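Local coordinates for protein esterase E25 (Uncultured bacterium, PDB 4Q05) that probably hydrolyses carboxylic esters as a dimeric esterase of the bacterial hormone-sensitive lipase family, with an alpha/beta-hydrolase fold, at residues Leu284-Leu296 against Ser306-Ser318. Sequence-based numbering, arbitrary orientation.
With NA (sodium ion), chain C.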
loop_
_atom_site.group_PDB
_atom_site.type_symbol
_atom_site.label_atom_id
_atom_site.label_comp_id
_atom_site.label_asym_id
_atom_site.label_seq_id
_atom_site.Cartn_x
_atom_site.Cartn_y
_atom_site.Cartn_z
ATOM N N LEU A 284 -7.678 -1.071 15.764
ATOM C CA LEU A 284 -7.473 -2.127 14.772
ATOM C C LEU A 284 -7.886 -3.485 15.347
ATOM O O LEU A 284 -8.339 -4.370 14.619
ATOM C CB LEU A 284 -6.003 -2.190 14.349
ATOM C CG LEU A 284 -5.621 -3.316 13.386
ATOM C CD1 LEU A 284 -6.504 -3.256 12.125
ATOM C CD2 LEU A 284 -4.156 -3.220 13.020
ATOM N N TYR A 285 -7.713 -3.645 16.657
ATOM C CA TYR A 285 -8.046 -4.905 17.321
ATOM C C TYR A 285 -9.533 -5.087 17.531
ATOM O O TYR A 285 -9.992 -6.182 17.867
ATOM C CB TYR A 285 -7.294 -5.044 18.652
ATOM C CG TYR A 285 -5.832 -5.245 18.412
ATOM C CD1 TYR A 285 -5.366 -6.441 17.899
ATOM C CD2 TYR A 285 -4.922 -4.226 18.638
ATOM C CE1 TYR A 285 -4.037 -6.631 17.643
ATOM C CE2 TYR A 285 -3.581 -4.403 18.381
ATOM C CZ TYR A 285 -3.147 -5.607 17.885
ATOM O OH TYR A 285 -1.821 -5.802 17.619
ATOM N N GLY A 286 -10.292 -4.018 17.336
ATOM C CA GLY A 286 -11.730 -4.111 17.487
ATOM C C GLY A 286 -12.371 -4.573 16.193
ATOM O O GLY A 286 -11.688 -4.797 15.186
ATOM N N ASP A 287 -13.691 -4.690 16.218
ATOM C CA ASP A 287 -14.467 -5.123 15.064
ATOM C C ASP A 287 -14.576 -3.992 14.052
ATOM O O ASP A 287 -14.871 -2.860 14.419
ATOM C CB ASP A 287 -15.872 -5.523 15.515
ATOM C CG ASP A 287 -16.597 -6.401 14.495
ATOM O OD1 ASP A 287 -16.150 -6.498 13.328
ATOM O OD2 ASP A 287 -17.628 -6.994 14.874
ATOM N N LEU A 288 -14.347 -4.300 12.778
ATOM C CA LEU A 288 -14.457 -3.299 11.720
ATOM C C LEU A 288 -15.621 -3.580 10.772
ATOM O O LEU A 288 -15.833 -2.847 9.807
ATOM C CB LEU A 288 -13.145 -3.203 10.935
ATOM C CG LEU A 288 -11.917 -2.853 11.779
ATOM C CD1 LEU A 288 -10.690 -2.638 10.896
ATOM C CD2 LEU A 288 -12.190 -1.615 12.600
ATOM N N HIS A 289 -16.386 -4.634 11.038
ATOM C CA HIS A 289 -17.582 -4.870 10.243
ATOM C C HIS A 289 -18.544 -3.698 10.381
ATOM O O HIS A 289 -18.670 -3.111 11.451
ATOM C CB HIS A 289 -18.295 -6.162 10.655
ATOM C CG HIS A 289 -17.553 -7.411 10.297
ATOM N ND1 HIS A 289 -16.589 -7.966 11.115
ATOM C CD2 HIS A 289 -17.645 -8.225 9.216
ATOM C CE1 HIS A 289 -16.119 -9.065 10.551
ATOM N NE2 HIS A 289 -16.738 -9.240 9.397
ATOM N N GLY A 290 -19.230 -3.362 9.296
ATOM C CA GLY A 290 -20.189 -2.276 9.338
ATOM C C GLY A 290 -19.589 -0.910 9.090
ATOM O O GLY A 290 -20.314 0.079 9.010
ATOM N N PHE A 291 -18.268 -0.829 8.966
ATOM C CA PHE A 291 -17.651 0.474 8.708
ATOM C C PHE A 291 -18.146 1.081 7.397
ATOM O O PHE A 291 -18.392 0.374 6.426
ATOM C CB PHE A 291 -16.113 0.390 8.728
ATOM C CG PHE A 291 -15.504 0.732 10.070
ATOM C CD1 PHE A 291 -15.924 0.084 11.225
ATOM C CD2 PHE A 291 -14.525 1.706 10.173
ATOM C CE1 PHE A 291 -15.371 0.401 12.462
ATOM C CE2 PHE A 291 -13.964 2.025 11.396
ATOM C CZ PHE A 291 -14.384 1.366 12.548
ATOM N N PRO A 292 -18.292 2.407 7.375
ATOM C CA PRO A 292 -18.597 3.138 6.147
ATOM C C PRO A 292 -17.425 2.976 5.174
ATOM O O PRO A 292 -16.357 2.546 5.602
ATOM C CB PRO A 292 -18.649 4.606 6.612
ATOM C CG PRO A 292 -18.648 4.578 8.096
ATOM C CD PRO A 292 -17.981 3.304 8.499
ATOM N N PRO A 293 -17.613 3.335 3.899
ATOM C CA PRO A 293 -16.477 3.319 2.968
ATOM C C PRO A 293 -15.339 4.140 3.534
ATOM O O PRO A 293 -15.567 5.252 4.018
ATOM C CB PRO A 293 -17.047 3.994 1.717
ATOM C CG PRO A 293 -18.514 3.630 1.755
ATOM C CD PRO A 293 -18.882 3.667 3.221
ATOM N N THR A 294 -14.129 3.600 3.459
ATOM C CA THR A 294 -12.972 4.210 4.091
ATOM C C THR A 294 -11.836 4.455 3.087
ATOM O O THR A 294 -11.549 3.621 2.225
ATOM C CB THR A 294 -12.489 3.327 5.252
ATOM O OG1 THR A 294 -13.535 3.233 6.224
ATOM C CG2 THR A 294 -11.225 3.892 5.924
ATOM N N PHE A 295 -11.206 5.615 3.221
ATOM C CA PHE A 295 -10.125 6.054 2.353
ATOM C C PHE A 295 -8.895 6.107 3.243
ATOM O O PHE A 295 -8.916 6.770 4.293
ATOM C CB PHE A 295 -10.486 7.443 1.812
ATOM C CG PHE A 295 -9.479 8.043 0.846
ATOM C CD1 PHE A 295 -8.264 8.537 1.293
ATOM C CD2 PHE A 295 -9.799 8.186 -0.497
ATOM C CE1 PHE A 295 -7.368 9.118 0.406
ATOM C CE2 PHE A 295 -8.915 8.780 -1.383
ATOM C CZ PHE A 295 -7.699 9.243 -0.931
ATOM N N LEU A 296 -7.830 5.407 2.855
ATOM C CA LEU A 296 -6.621 5.367 3.682
ATOM C C LEU A 296 -5.398 5.781 2.884
ATOM O O LEU A 296 -5.288 5.479 1.709
ATOM C CB LEU A 296 -6.370 3.964 4.251
ATOM C CG LEU A 296 -7.506 3.324 5.055
ATOM C CD1 LEU A 296 -8.318 2.402 4.144
ATOM C CD2 LEU A 296 -6.928 2.546 6.243
ATOM N N SER A 306 2.459 0.032 8.377
ATOM C CA SER A 306 1.857 -1.239 8.779
ATOM C C SER A 306 0.484 -1.015 9.409
ATOM O O SER A 306 -0.484 -1.720 9.092
ATOM C CB SER A 306 2.775 -1.998 9.762
ATOM O OG SER A 306 3.910 -2.526 9.101
ATOM N N ALA A 307 0.387 -0.039 10.306
ATOM C CA ALA A 307 -0.899 0.245 10.949
ATOM C C ALA A 307 -1.943 0.523 9.877
ATOM O O ALA A 307 -3.113 0.125 9.992
ATOM C CB ALA A 307 -0.786 1.453 11.906
ATOM N N THR A 308 -1.509 1.203 8.821
ATOM C CA THR A 308 -2.427 1.626 7.780
ATOM C C THR A 308 -2.899 0.453 6.923
ATOM O O THR A 308 -4.102 0.253 6.719
ATOM C CB THR A 308 -1.782 2.693 6.873
ATOM O OG1 THR A 308 -1.330 3.784 7.693
ATOM C CG2 THR A 308 -2.810 3.198 5.829
ATOM N N VAL A 309 -1.948 -0.314 6.421
ATOM C CA VAL A 309 -2.284 -1.372 5.479
ATOM C C VAL A 309 -2.948 -2.532 6.214
ATOM O O VAL A 309 -3.781 -3.233 5.646
ATOM C CB VAL A 309 -1.065 -1.849 4.656
ATOM C CG1 VAL A 309 -0.435 -0.664 3.914
ATOM C CG2 VAL A 309 -0.036 -2.558 5.524
ATOM N N ARG A 310 -2.586 -2.716 7.479
ATOM C CA ARG A 310 -3.252 -3.712 8.317
ATOM C C ARG A 310 -4.695 -3.308 8.487
ATOM O O ARG A 310 -5.586 -4.146 8.453
ATOM C CB ARG A 310 -2.574 -3.854 9.677
ATOM C CG ARG A 310 -1.249 -4.614 9.628
ATOM C CD ARG A 310 -0.539 -4.528 10.964
ATOM N NE ARG A 310 -1.327 -5.160 12.017
ATOM C CZ ARG A 310 -1.179 -4.926 13.315
ATOM N NH1 ARG A 310 -0.279 -4.050 13.743
ATOM N NH2 ARG A 310 -1.951 -5.550 14.188
ATOM N N THR A 311 -4.944 -2.014 8.645
ATOM C CA THR A 311 -6.319 -1.557 8.802
ATOM C C THR A 311 -7.091 -1.702 7.488
ATOM O O THR A 311 -8.232 -2.150 7.480
ATOM C CB THR A 311 -6.396 -0.100 9.295
ATOM O OG1 THR A 311 -5.801 0.003 10.600
ATOM C CG2 THR A 311 -7.843 0.348 9.357
ATOM N N HIS A 312 -6.460 -1.315 6.388
ATOM C CA HIS A 312 -7.076 -1.430 5.080
ATOM C C HIS A 312 -7.481 -2.880 4.825
ATOM O O HIS A 312 -8.581 -3.158 4.346
ATOM C CB HIS A 312 -6.113 -0.976 3.973
ATOM C CG HIS A 312 -6.618 -1.258 2.592
ATOM N ND1 HIS A 312 -6.119 -2.276 1.808
ATOM C CD2 HIS A 312 -7.603 -0.676 1.868
ATOM C CE1 HIS A 312 -6.761 -2.296 0.651
ATOM N NE2 HIS A 312 -7.673 -1.340 0.666
ATOM N N ILE A 313 -6.581 -3.799 5.152
ATOM C CA ILE A 313 -6.819 -5.208 4.876
ATOM C C ILE A 313 -7.939 -5.703 5.774
ATOM O O ILE A 313 -8.831 -6.403 5.316
ATOM C CB ILE A 313 -5.540 -6.062 5.053
ATOM C CG1 ILE A 313 -4.545 -5.759 3.923
ATOM C CG2 ILE A 313 -5.873 -7.563 5.047
ATOM C CD1 ILE A 313 -5.132 -6.037 2.496
ATOM N N LYS A 314 -7.911 -5.320 7.050
ATOM C CA LYS A 314 -8.960 -5.779 7.965
ATOM C C LYS A 314 -10.326 -5.253 7.528
ATOM O O LYS A 314 -11.332 -5.961 7.597
ATOM C CB LYS A 314 -8.656 -5.404 9.432
ATOM C CG LYS A 314 -9.669 -6.033 10.427
ATOM C CD LYS A 314 -9.230 -5.888 11.884
ATOM C CE LYS A 314 -10.191 -6.637 12.818
ATOM N NZ LYS A 314 -9.733 -6.618 14.233
ATOM N N LEU A 315 -10.369 -4.012 7.062
ATOM C CA LEU A 315 -11.616 -3.475 6.513
ATOM C C LEU A 315 -12.102 -4.310 5.331
ATOM O O LEU A 315 -13.263 -4.750 5.301
ATOM C CB LEU A 315 -11.448 -2.012 6.089
ATOM C CG LEU A 315 -11.162 -1.042 7.237
ATOM C CD1 LEU A 315 -10.577 0.245 6.717
ATOM C CD2 LEU A 315 -12.441 -0.768 8.023
ATOM N N ARG A 316 -11.225 -4.528 4.352
ATOM C CA ARG A 316 -11.610 -5.318 3.181
ATOM C C ARG A 316 -12.100 -6.707 3.578
ATOM O O ARG A 316 -13.100 -7.192 3.067
ATOM C CB ARG A 316 -10.453 -5.434 2.187
ATOM C CG ARG A 316 -10.003 -4.096 1.590
ATOM C CD ARG A 316 -11.085 -3.380 0.759
ATOM N NE ARG A 316 -11.480 -4.099 -0.450
ATOM C CZ ARG A 316 -11.313 -3.651 -1.700
ATOM N NH1 ARG A 316 -10.749 -2.475 -1.941
ATOM N NH2 ARG A 316 -11.720 -4.386 -2.728
ATOM N N GLN A 317 -11.388 -7.337 4.498
ATOM C CA GLN A 317 -11.763 -8.662 4.974
ATOM C C GLN A 317 -13.095 -8.630 5.718
ATOM O O GLN A 317 -13.746 -9.657 5.885
ATOM C CB GLN A 317 -10.648 -9.252 5.845
ATOM C CG GLN A 317 -9.437 -9.681 5.022
ATOM C CD GLN A 317 -8.259 -10.117 5.870
ATOM O OE1 GLN A 317 -8.278 -10.001 7.086
ATOM N NE2 GLN A 317 -7.213 -10.593 5.222
ATOM N N SER A 318 -13.511 -7.440 6.137
ATOM C CA SER A 318 -14.740 -7.304 6.909
ATOM C C SER A 318 -15.849 -6.770 6.024
ATOM O O SER A 318 -16.899 -6.338 6.504
ATOM C CB SER A 318 -14.523 -6.393 8.123
ATOM O OG SER A 318 -13.484 -6.903 8.937
HETATM NA NA NA C . -3.485 -3.004 2.131
HETATM O O HOH W 1 -13.341 -6.791 11.674
HETATM O O HOH W 2 -15.852 -11.220 7.636
HETATM O O HOH W 3 -19.055 -4.561 6.774
#
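Lys314 leaves the helix with CG anti to its backbone N (chi1 -173°) and stays extended to its tip, which carries NZ up to the 3-10 turn at Leu284 and the loop after it. There Lys314 NZ donates two hydrogen bonds: to Leu284 O at 2.7 Å, in the carbonyl plane, and to Gly286 O at 2.8 Å, from above that carbonyl's plane. Leu288 CD1 packs on the methylenes of this chain, 3.6 Å from Lys314 CG. With chi2 near 55°, Leu284 CD2 lies over one face of the Arg310 guanidinium, 3.4 Å from Arg310 NH2. Arg310 forms a salt bridge with Asp238.

Ser318 CB sits over the centre of the His289 ring, 3.7 Å from its centroid, in a CH-pi contact. Asp287 OD1 helps hold that ring. Asp287 OD1 accepts from His289 ND1 at 2.7 Å, in the ring plane, and from His289 N in an Asx turn. Water 1 joins Leu288 N to Ser318 OG, and water 3 joins Gly290 N to Ser318 O.

Deeper in, Leu315 CD2 touches Leu288 and Phe291, while its CD1 meets Thr294 and Leu296. Leu296 CD1 approaches the edge of the His312 ring. His312 ND1 binds sodium together with Val326 O of the second subunit, and His312 NE2 is hydrogen-bonded to Ala322 O. The axes of strand 294-296 and helix 306-317 run roughly antiparallel, at 155°, as in the beta-alpha-beta crossover to strand 322-327 of the alpha/beta-hydrolase fold.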